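Aminotransferase class I and II (Streptococcus suis 89/1591, PDB 3OP7) probably transfers amino groups between amino acids and 2-oxo acids, using pyridoxal 5'-phosphate bound to a lysine as a Schiff base. Local coordinates at residues 132-135 with 141-144; 134-139 with 310-315; 146-151 with 176-181; 164-169 with 338-343. All coordinates share one frame; numbering follows the deposited sequence.

Contact 1 of 4, residues 132-135 with 141-144; sequences WQIE and LPDL
Pro142 is the bump and the indole of Trp132 the flat bed it rests on. The pyrrolidine ring sits over one indole face, with CG only 3.5 Å from the centroid of the six-membered ring and 12° off its normal, a close CH-pi contact, while CB lies over the five-membered ring, so both rings are covered. Trp132 holds CG anti to its backbone N (chi1 -174°), which swings the indole under the proline. The rim of the indole is filled as well: Leu144 CD2 packs near the ring plane at 3.9 Å from Trp132 CZ2, and Trp132 NE1 donates to Asp143 O at 2.9 Å, nearly straight at 170°. That donor keeps to its own ring plane but comes in from above the carbonyl plane. The two segments belong to a beta hairpin at the edge of the large mixed sheet, strand 128-135 turning back into the short strand 141-142. Glu135 N reaches Leu141 O at 3.1 Å by a bent bond. Water 1 fills the notch between the chains, donating to Gln133 O at 2.6 Å and to Glu135 OE2, and accepting from Asp143 N. Beyond it the Glu135 carboxylate lies against CB of Asp143, which stands at the N-cap of helix 144-150, its OD1 taking Glu145 N; Lys146 bridges OD2 and Glu135 OE2, probably offsetting the like charges.

Contact 2 of 4, residues 134-139 with 310-315; sequences IEEENG and FVKIAV. With SO4 (sulfate ion), chain E; EDO (1,2-ethanediol), chain F.
Glu136 and Lys312 meet across the surface as a long salt bridge, Glu136 OE1 to Lys312 NZ at 3.7 Å. The pair spans two parts of the aminotransferase fold: the turn of the hairpin at the edge of the large mixed sheet, where 136-137 makes a short 3-10 segment, and strand 309-313 of the four-stranded antiparallel sheet. This exposed pair is the loose part of the contact. The backbones stay well apart, with the CA atoms of Glu136 and Lys312 10.4 Å from each other, so the reach is made by side chains alone. Lys312 is extended all the way from CG, its first torsion anti to the backbone N (chi1 -167°), and it crosses the Glu136 side chain at about a right angle. The ammonium group is about equally far from both carboxylate oxygens, and Lys312 CD lies 3.8 Å from Glu136 OE2. Glu136 OE2 is hydrogen-bonded to Tyr345 OH, which probably steadies the carboxylate. The close packing belongs to the strand itself: Phe310, two residues before Lys312, is buried against Pro166 and Tyr345, its ring meeting that of Tyr345 with the two planes nearly parallel. Two small molecules, probably from the crystallisation liquor, lie at different ends of the turn. O2 of an ethanediol, also bonded to Val170 N, donates to Gly139 O at 2.7 Å. A sulfate lies against the start of the 3-10 segment, where two successive backbone amides point at it: Glu137 N reaches O3 at 3.2 Å, and Glu136 N donates to O1 at 2.8 Å along an almost straight line of 173°.

Contact 3 of 4, residues 146-151 with 176-181; sequences KLRQLI and LEELVE. With EDO (1,2-ethanediol), chain J.
Charge first: Arg148 and Glu178 form a salt bridge between two helices, with Arg148 NH2 donating to Glu178 OE2 at 2.6 Å and an N-H...O angle of 161°. The carboxylate oxygen lies close to the guanidinium plane and receives the proton on its anti lone pair, the one facing away from OE1. It is a one-oxygen grip, not a two-pronged one, and the two flat groups are turned 36° against each other. Glu178 gets there with CG anti to its backbone N (chi1 -165°) and the rest of the chain extended, meeting the arginine at about a right angle. Water 3 closes a small ring at the same edge, accepting from Arg148 NH1 at 2.9 Å and donating to Glu178 OE2. On the NE side an ethanediol, probably from the crystallisation liquor, takes a hydrogen bond through its O2 from Arg148 NE at 2.7 Å; its other hydroxyl makes a weak bond to Glu181 O. The guanidinium thus has partners along its edge at all three nitrogens. Both helices, 144-150 and 173-184, pack on the face of the large mixed sheet that carries Trp132; helix 173-184 is the crossover between the parallel strands 157-161 and 189-193, a beta-alpha-beta unit. The apolar contact is narrower and tighter. Leu147 CD2 and Leu179 CD1 press together at 3.4 Å, closer than usual for two methyl groups, their side chains crossing at about a right angle. Both leucines are buried, and the neighbouring Ile182 continues the apolar packing against Leu147.

Contact 4 of 4, residues 164-169 with 338-343; sequences NNPTGA and NRFERD
Pro166 lies over one face of the Phe340 ring, the two side chains sliding past each other in opposite directions. Pro166 CB stands 4.1 Å from the ring centroid and 14° off the normal, a CH-pi contact displaced toward the rim on the CD2-CE2 side. Pro166 CG takes the next position along, 4.0 Å from Phe340 CD2. In Phe340 a chi2 of 89° sets the ring square to the CA-CB-CG plane, with one face turned to the proline. The Asn165-Pro166 peptide bond is cis, which probably helps to direct the proline ring toward Phe340. Asn165 approaches at about a right angle to Phe340, its amide plane 37° from the ring plane, with Asn165 OD1 4.0 Å from Phe340 CE2. This is a passing touch: OD1 has its real partner in Arg347 NH1, and ND2 donates to O3 of the pyridoxal phosphate carried by the modified lysine at position 222. The segment contains the Asn-Pro-Thr-Gly sequence familiar from the cofactor loop of fold-type I aminotransferases. Its own fold is kept by Gly168 N bonding to Asn164 O at 2.8 Å and by an ST turn, in which Ala169 N donates to Thr167 OG1 at 3.2 Å. Phe340 also packs on Val9 of helix 8-16 and on Arg347. Dispersion and CH-pi contact join the two loops with no hydrogen bond between them, while the Asn165 amide is shared, ND2 to O3 of the cofactor and OD1 to Arg347, which fixes its rotation; the bond to O3 probably helps tune the electronic state of the pyridoxal ring.

From the N-terminal side, strand 128-135 comes first, and contact 1 closes the short hairpin with 141-144. Contact 3 follows in series, closing a 24-residue loop between helices 144-150 and 173-184; Leu147 of contact 3 packs against Trp132 of contact 1. Contact 2 shares Ile134 and Glu135 with contact 1 and spans from the hairpin turn to strand 309-313, a long closure that encloses contact 3 entirely. Contact 4 begins in the loop after strand 157-161, inside both of those spans, and ends beyond them at 338-343, crossing contacts 2 and 3. Contacts 2 and 4 therefore join the large mixed sheet region to the antiparallel sheet and its loops, and Arg342 links contact 4 to Gln133 and Ile134.

Contact 1 of 4, residues 132-135 with 141-144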
# COMPACT_ATOMS: atom_id res chain seq x y z
N TRP A 132 22.42 0.31 -14.56
CA TRP A 132 23.71 -0.25 -14.20
C TRP A 132 23.61 -1.76 -14.39
O TRP A 132 23.04 -2.46 -13.56
CB TRP A 132 23.98 0.15 -12.75
CG TRP A 132 25.37 -0.22 -12.25
CD1 TRP A 132 26.52 -0.36 -12.99
CD2 TRP A 132 25.75 -0.45 -10.89
NE1 TRP A 132 27.56 -0.66 -12.17
CE2 TRP A 132 27.12 -0.75 -10.88
CE3 TRP A 132 25.06 -0.47 -9.67
CZ2 TRP A 132 27.82 -1.04 -9.68
CZ3 TRP A 132 25.75 -0.75 -8.50
CH2 TRP A 132 27.09 -1.02 -8.50
N GLN A 133 24.23 -2.22 -15.47
CA GLN A 133 23.95 -3.56 -16.04
C GLN A 133 24.70 -4.69 -15.34
O GLN A 133 25.92 -4.66 -15.24
CB GLN A 133 24.30 -3.61 -17.55
CG GLN A 133 23.49 -2.63 -18.44
CD GLN A 133 22.08 -3.09 -18.75
OE1 GLN A 133 21.70 -4.25 -18.49
NE2 GLN A 133 21.26 -2.16 -19.27
N ILE A 134 23.96 -5.71 -14.90
CA ILE A 134 24.55 -6.88 -14.31
C ILE A 134 25.25 -7.65 -15.44
O ILE A 134 24.82 -7.58 -16.61
CB ILE A 134 23.55 -7.77 -13.54
CG1 ILE A 134 22.50 -8.36 -14.48
CG2 ILE A 134 22.86 -6.94 -12.36
CD1 ILE A 134 21.36 -9.12 -13.73
N GLU A 135 26.32 -8.35 -15.07
CA GLU A 135 27.15 -9.07 -16.00
C GLU A 135 27.32 -10.55 -15.63
O GLU A 135 27.97 -10.92 -14.63
CB GLU A 135 28.53 -8.38 -16.14
CG GLU A 135 28.41 -7.10 -17.01
CD GLU A 135 29.61 -6.15 -16.91
OE1 GLU A 135 30.67 -6.59 -16.44
OE2 GLU A 135 29.44 -4.96 -17.26
N LEU A 141 27.09 -9.72 -11.15
CA LEU A 141 27.27 -8.43 -10.55
C LEU A 141 27.52 -7.38 -11.64
O LEU A 141 28.14 -7.66 -12.68
CB LEU A 141 28.41 -8.43 -9.55
CG LEU A 141 28.30 -9.36 -8.36
CD1 LEU A 141 29.65 -9.42 -7.66
CD2 LEU A 141 27.10 -8.96 -7.48
N PRO A 142 27.13 -6.14 -11.36
CA PRO A 142 27.44 -5.06 -12.31
C PRO A 142 28.84 -4.56 -12.07
O PRO A 142 29.48 -5.01 -11.11
CB PRO A 142 26.44 -3.98 -11.93
CG PRO A 142 26.39 -4.11 -10.45
CD PRO A 142 26.44 -5.60 -10.17
N ASP A 143 29.36 -3.72 -12.96
CA ASP A 143 30.78 -3.36 -12.93
C ASP A 143 30.90 -2.00 -12.23
O ASP A 143 30.39 -0.99 -12.68
CB ASP A 143 31.30 -3.32 -14.37
CG ASP A 143 32.79 -2.99 -14.50
OD1 ASP A 143 33.51 -2.73 -13.50
OD2 ASP A 143 33.23 -2.97 -15.66
N LEU A 144 31.60 -1.99 -11.11
CA LEU A 144 31.88 -0.74 -10.39
C LEU A 144 32.60 0.30 -11.24
O LEU A 144 32.31 1.49 -11.08
CB LEU A 144 32.64 -1.03 -9.12
CG LEU A 144 31.89 -1.77 -8.02
CD1 LEU A 144 32.87 -2.40 -7.02
CD2 LEU A 144 30.87 -0.79 -7.32
O HOH W 1 28.00 -3.03 -15.35
O HOH W 2 30.58 -6.93 -13.51

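Contact 2 of 4, residues 134-139 with 310-315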
# COMPACT_ATOMS: atom_id res chain seq x y z
N ILE A 134 23.96 -5.71 -14.90
CA ILE A 134 24.55 -6.88 -14.31
C ILE A 134 25.25 -7.65 -15.44
O ILE A 134 24.82 -7.58 -16.61
CB ILE A 134 23.55 -7.77 -13.54
CG1 ILE A 134 22.50 -8.36 -14.48
CG2 ILE A 134 22.86 -6.94 -12.36
CD1 ILE A 134 21.36 -9.12 -13.73
N GLU A 135 26.32 -8.35 -15.07
CA GLU A 135 27.15 -9.07 -16.00
C GLU A 135 27.32 -10.55 -15.63
O GLU A 135 27.97 -10.92 -14.63
CB GLU A 135 28.53 -8.38 -16.14
CG GLU A 135 28.41 -7.10 -17.01
CD GLU A 135 29.61 -6.15 -16.91
OE1 GLU A 135 30.67 -6.59 -16.44
OE2 GLU A 135 29.44 -4.96 -17.26
N GLU A 136 26.74 -11.38 -16.48
CA GLU A 136 26.70 -12.79 -16.21
C GLU A 136 28.12 -13.29 -16.12
O GLU A 136 28.39 -14.18 -15.32
CB GLU A 136 25.96 -13.54 -17.32
CG GLU A 136 25.84 -15.04 -17.03
CD GLU A 136 25.64 -15.83 -18.28
OE1 GLU A 136 26.51 -15.69 -19.15
OE2 GLU A 136 24.62 -16.55 -18.39
N GLU A 137 29.03 -12.69 -16.89
CA GLU A 137 30.45 -13.13 -16.91
C GLU A 137 31.13 -12.82 -15.59
O GLU A 137 32.19 -13.39 -15.31
CB GLU A 137 31.25 -12.48 -18.07
N ASN A 138 30.56 -11.89 -14.81
CA ASN A 138 31.09 -11.51 -13.51
C ASN A 138 30.14 -11.88 -12.35
O ASN A 138 29.95 -11.08 -11.43
CB ASN A 138 31.39 -10.01 -13.53
CG ASN A 138 32.52 -9.65 -14.51
OD1 ASN A 138 32.38 -8.75 -15.35
ND2 ASN A 138 33.63 -10.37 -14.41
N GLY A 139 29.58 -13.09 -12.39
CA GLY A 139 28.75 -13.56 -11.28
C GLY A 139 27.46 -12.78 -11.11
O GLY A 139 26.89 -12.70 -9.99
N PHE A 310 18.12 -18.02 -11.87
CA PHE A 310 17.96 -17.51 -13.25
C PHE A 310 18.76 -18.47 -14.09
O PHE A 310 19.99 -18.43 -14.09
CB PHE A 310 18.47 -16.09 -13.37
CG PHE A 310 17.83 -15.27 -14.49
CD1 PHE A 310 16.47 -15.27 -14.70
CD2 PHE A 310 18.63 -14.48 -15.31
CE1 PHE A 310 15.90 -14.46 -15.70
CE2 PHE A 310 18.08 -13.72 -16.31
CZ PHE A 310 16.70 -13.68 -16.49
N VAL A 311 18.04 -19.33 -14.80
CA VAL A 311 18.63 -20.48 -15.42
C VAL A 311 18.72 -20.23 -16.92
O VAL A 311 17.80 -19.70 -17.56
CB VAL A 311 17.76 -21.72 -15.12
CG1 VAL A 311 18.27 -22.94 -15.78
CG2 VAL A 311 17.67 -21.94 -13.61
N LYS A 312 19.88 -20.55 -17.48
CA LYS A 312 20.14 -20.34 -18.89
C LYS A 312 19.74 -21.57 -19.69
O LYS A 312 20.31 -22.64 -19.49
CB LYS A 312 21.64 -20.07 -19.10
CG LYS A 312 21.98 -19.53 -20.47
CD LYS A 312 23.49 -19.44 -20.64
CE LYS A 312 23.90 -18.53 -21.80
NZ LYS A 312 25.35 -18.15 -21.65
N ILE A 313 18.78 -21.41 -20.60
CA ILE A 313 18.27 -22.51 -21.42
C ILE A 313 18.89 -22.42 -22.82
O ILE A 313 18.59 -21.48 -23.56
CB ILE A 313 16.69 -22.46 -21.52
CG1 ILE A 313 16.05 -22.39 -20.15
CG2 ILE A 313 16.16 -23.67 -22.33
CD1 ILE A 313 16.32 -23.56 -19.23
N ALA A 314 19.75 -23.38 -23.17
CA ALA A 314 20.41 -23.45 -24.50
C ALA A 314 19.50 -24.00 -25.62
O ALA A 314 19.81 -25.04 -26.25
CB ALA A 314 21.72 -24.28 -24.41
N VAL A 315 18.40 -23.29 -25.87
CA VAL A 315 17.44 -23.59 -26.93
C VAL A 315 17.14 -22.30 -27.69
O VAL A 315 16.90 -21.24 -27.07
CB VAL A 315 16.11 -24.16 -26.36
CG1 VAL A 315 15.09 -24.40 -27.50
CG2 VAL A 315 16.38 -25.46 -25.58
S SO4 E . 26.92 -10.26 -19.83
O1 SO4 E . 25.75 -10.52 -18.94
O2 SO4 E . 27.07 -8.83 -20.09
O3 SO4 E . 28.20 -10.76 -19.29
O4 SO4 E . 26.66 -10.95 -21.10
C1 EDO F . 27.75 -13.89 -5.34
O1 EDO F . 26.35 -14.22 -5.46
C2 EDO F . 28.26 -13.10 -6.56
O2 EDO F . 28.04 -13.83 -7.78

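Contact 3 of 4, residues 146-151 with 176-181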
# COMPACT_ATOMS: atom_id res chain seq x y z
N LYS A 146 32.00 0.78 -14.36
CA LYS A 146 30.92 1.38 -15.15
C LYS A 146 30.10 2.30 -14.31
O LYS A 146 29.59 3.33 -14.80
CB LYS A 146 30.06 0.32 -15.84
CG LYS A 146 30.90 -0.35 -16.94
CD LYS A 146 30.14 -1.23 -17.94
CE LYS A 146 31.12 -1.96 -18.85
NZ LYS A 146 31.52 -3.27 -18.28
N LEU A 147 29.94 1.96 -13.04
CA LEU A 147 29.23 2.89 -12.15
C LEU A 147 29.94 4.24 -12.07
O LEU A 147 29.28 5.30 -12.04
CB LEU A 147 29.08 2.33 -10.76
CG LEU A 147 28.28 3.21 -9.77
CD1 LEU A 147 26.83 3.52 -10.21
CD2 LEU A 147 28.29 2.54 -8.39
N ARG A 148 31.27 4.21 -12.00
CA ARG A 148 32.05 5.44 -11.99
C ARG A 148 31.84 6.27 -13.26
O ARG A 148 32.00 7.48 -13.21
CB ARG A 148 33.53 5.16 -11.75
CG ARG A 148 33.83 4.65 -10.36
CD ARG A 148 35.33 4.52 -10.12
NE ARG A 148 35.57 3.87 -8.85
CZ ARG A 148 35.64 2.56 -8.68
NH1 ARG A 148 35.66 1.73 -9.72
NH2 ARG A 148 35.79 2.08 -7.47
N GLN A 149 31.48 5.64 -14.38
CA GLN A 149 31.20 6.34 -15.64
C GLN A 149 29.78 6.91 -15.66
O GLN A 149 29.53 7.98 -16.28
CB GLN A 149 31.39 5.40 -16.84
CG GLN A 149 32.78 4.84 -17.03
CD GLN A 149 32.84 3.91 -18.21
OE1 GLN A 149 31.84 3.27 -18.56
NE2 GLN A 149 34.00 3.82 -18.84
N LEU A 150 28.85 6.24 -14.98
CA LEU A 150 27.45 6.69 -14.97
C LEU A 150 27.14 7.77 -13.95
O LEU A 150 26.24 8.57 -14.17
CB LEU A 150 26.51 5.52 -14.69
CG LEU A 150 26.49 4.43 -15.78
CD1 LEU A 150 25.85 3.16 -15.19
CD2 LEU A 150 25.68 4.96 -16.97
N ILE A 151 27.86 7.79 -12.84
CA ILE A 151 27.57 8.73 -11.75
C ILE A 151 27.88 10.16 -12.18
O ILE A 151 28.82 10.41 -12.97
CB ILE A 151 28.34 8.33 -10.45
CG1 ILE A 151 27.71 9.02 -9.22
CG2 ILE A 151 29.83 8.58 -10.60
CD1 ILE A 151 28.00 8.39 -7.86
N LEU A 176 30.26 -3.84 -1.48
CA LEU A 176 29.45 -2.77 -0.96
C LEU A 176 30.25 -1.55 -0.48
O LEU A 176 29.79 -0.42 -0.63
CB LEU A 176 28.52 -3.24 0.19
CG LEU A 176 27.42 -4.23 -0.18
CD1 LEU A 176 26.73 -4.83 1.07
CD2 LEU A 176 26.33 -3.61 -1.10
N GLU A 177 31.39 -1.79 0.16
CA GLU A 177 32.20 -0.71 0.66
C GLU A 177 32.72 0.14 -0.51
O GLU A 177 32.81 1.37 -0.38
CB GLU A 177 33.35 -1.26 1.58
CG GLU A 177 32.74 -1.65 2.96
CD GLU A 177 33.70 -2.31 3.99
OE1 GLU A 177 34.76 -2.80 3.60
OE2 GLU A 177 33.33 -2.36 5.19
N GLU A 178 33.07 -0.51 -1.63
CA GLU A 178 33.54 0.19 -2.82
C GLU A 178 32.40 0.98 -3.50
O GLU A 178 32.58 2.14 -3.91
CB GLU A 178 34.28 -0.80 -3.78
CG GLU A 178 35.08 -0.06 -4.84
CD GLU A 178 35.90 -0.93 -5.75
OE1 GLU A 178 36.10 -2.13 -5.47
OE2 GLU A 178 36.33 -0.39 -6.77
N LEU A 179 31.21 0.37 -3.53
CA LEU A 179 29.99 1.04 -4.01
C LEU A 179 29.74 2.28 -3.16
O LEU A 179 29.42 3.37 -3.67
CB LEU A 179 28.80 0.08 -3.92
CG LEU A 179 27.40 0.64 -4.04
CD1 LEU A 179 27.27 1.35 -5.39
CD2 LEU A 179 26.39 -0.53 -3.87
N VAL A 180 29.85 2.12 -1.85
CA VAL A 180 29.62 3.24 -0.94
C VAL A 180 30.66 4.35 -1.17
O VAL A 180 30.32 5.50 -1.17
CB VAL A 180 29.60 2.76 0.51
CG1 VAL A 180 29.63 3.96 1.52
CG2 VAL A 180 28.36 1.93 0.75
N GLU A 181 31.93 4.01 -1.34
CA GLU A 181 32.92 5.03 -1.61
C GLU A 181 32.56 5.85 -2.86
O GLU A 181 32.76 7.07 -2.87
CB GLU A 181 34.32 4.43 -1.70
CG GLU A 181 34.85 4.01 -0.34
CD GLU A 181 36.21 3.34 -0.39
OE1 GLU A 181 36.45 2.55 -1.32
OE2 GLU A 181 37.03 3.61 0.52
C1 EDO J . 35.98 7.74 -5.55
O1 EDO J . 35.95 7.04 -4.28
C2 EDO J . 36.72 6.89 -6.59
O2 EDO J . 35.85 6.12 -7.44
O HOH W 3 36.45 -1.01 -9.74

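Contact 4 of 4, residues 164-169 with 338-343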
# COMPACT_ATOMS: atom_id res chain seq x y z
N ASN A 164 19.85 -10.10 -5.55
CA ASN A 164 19.07 -9.54 -6.66
C ASN A 164 17.96 -10.48 -7.14
O ASN A 164 18.14 -11.66 -7.16
CB ASN A 164 19.99 -9.23 -7.85
CG ASN A 164 19.32 -8.28 -8.88
OD1 ASN A 164 18.36 -7.55 -8.57
ND2 ASN A 164 19.82 -8.30 -10.09
N ASN A 165 16.83 -9.93 -7.55
CA ASN A 165 15.76 -10.65 -8.26
C ASN A 165 15.92 -10.24 -9.73
O ASN A 165 15.65 -9.07 -10.06
CB ASN A 165 14.40 -10.18 -7.69
CG ASN A 165 13.21 -10.92 -8.28
OD1 ASN A 165 13.25 -11.40 -9.38
ND2 ASN A 165 12.10 -10.93 -7.53
N PRO A 166 16.22 -11.20 -10.63
CA PRO A 166 16.01 -12.66 -10.55
C PRO A 166 17.17 -13.58 -10.27
O PRO A 166 16.98 -14.79 -10.12
CB PRO A 166 15.46 -12.95 -11.95
CG PRO A 166 16.37 -12.06 -12.83
CD PRO A 166 16.59 -10.81 -12.01
N THR A 167 18.40 -13.04 -10.23
CA THR A 167 19.60 -13.85 -10.23
C THR A 167 19.99 -14.54 -8.93
O THR A 167 20.64 -15.58 -8.96
CB THR A 167 20.83 -13.01 -10.64
OG1 THR A 167 21.03 -11.98 -9.66
CG2 THR A 167 20.62 -12.42 -12.05
N GLY A 168 19.58 -13.96 -7.81
CA GLY A 168 19.96 -14.52 -6.53
C GLY A 168 21.38 -14.18 -6.14
O GLY A 168 21.87 -14.72 -5.13
N ALA A 169 22.09 -13.38 -6.95
CA ALA A 169 23.51 -13.04 -6.69
C ALA A 169 23.60 -11.91 -5.66
O ALA A 169 22.71 -11.07 -5.59
CB ALA A 169 24.21 -12.58 -8.00
N ASN A 338 12.68 -12.73 -20.85
CA ASN A 338 12.33 -11.47 -21.51
C ASN A 338 11.53 -10.54 -20.61
O ASN A 338 11.52 -9.33 -20.83
CB ASN A 338 11.53 -11.73 -22.80
CG ASN A 338 10.23 -12.44 -22.51
OD1 ASN A 338 10.24 -13.51 -21.93
ND2 ASN A 338 9.11 -11.84 -22.89
N ARG A 339 10.87 -11.08 -19.59
CA ARG A 339 10.16 -10.23 -18.61
C ARG A 339 11.13 -9.45 -17.70
O ARG A 339 10.69 -8.54 -16.97
CB ARG A 339 9.19 -11.07 -17.76
CG ARG A 339 8.10 -11.81 -18.55
CD ARG A 339 7.21 -10.83 -19.29
NE ARG A 339 6.15 -11.40 -20.12
CZ ARG A 339 4.86 -11.06 -20.05
NH1 ARG A 339 4.43 -10.18 -19.13
NH2 ARG A 339 4.01 -11.58 -20.91
N PHE A 340 12.41 -9.82 -17.75
CA PHE A 340 13.53 -9.11 -17.11
C PHE A 340 14.52 -8.51 -18.15
O PHE A 340 15.66 -8.16 -17.83
CB PHE A 340 14.28 -10.07 -16.15
CG PHE A 340 13.37 -10.87 -15.26
CD1 PHE A 340 12.88 -12.10 -15.67
CD2 PHE A 340 12.98 -10.40 -14.01
CE1 PHE A 340 12.02 -12.84 -14.85
CE2 PHE A 340 12.12 -11.13 -13.19
CZ PHE A 340 11.64 -12.35 -13.61
N GLU A 341 14.08 -8.39 -19.41
CA GLU A 341 14.91 -7.98 -20.52
C GLU A 341 16.23 -8.76 -20.63
O GLU A 341 17.24 -8.24 -21.09
CB GLU A 341 15.15 -6.45 -20.57
CG GLU A 341 15.42 -5.95 -22.04
CD GLU A 341 15.71 -4.44 -22.17
OE1 GLU A 341 15.64 -3.72 -21.15
OE2 GLU A 341 16.02 -3.99 -23.30
N ARG A 342 16.19 -10.04 -20.28
CA ARG A 342 17.29 -10.96 -20.58
C ARG A 342 16.73 -12.27 -21.09
O ARG A 342 16.57 -13.24 -20.32
CB ARG A 342 18.13 -11.24 -19.33
CG ARG A 342 18.97 -10.07 -18.84
CD ARG A 342 20.28 -9.92 -19.65
NE ARG A 342 21.25 -9.02 -18.97
CZ ARG A 342 21.16 -7.70 -18.94
NH1 ARG A 342 20.13 -7.10 -19.55
NH2 ARG A 342 22.11 -6.96 -18.30
N ASP A 343 16.44 -12.32 -22.39
CA ASP A 343 15.89 -13.53 -22.99
C ASP A 343 17.01 -14.60 -23.03
O ASP A 343 18.19 -14.28 -22.88
CB ASP A 343 15.33 -13.19 -24.39
CG ASP A 343 14.20 -14.14 -24.84
OD1 ASP A 343 14.05 -15.23 -24.27
OD2 ASP A 343 13.48 -13.79 -25.82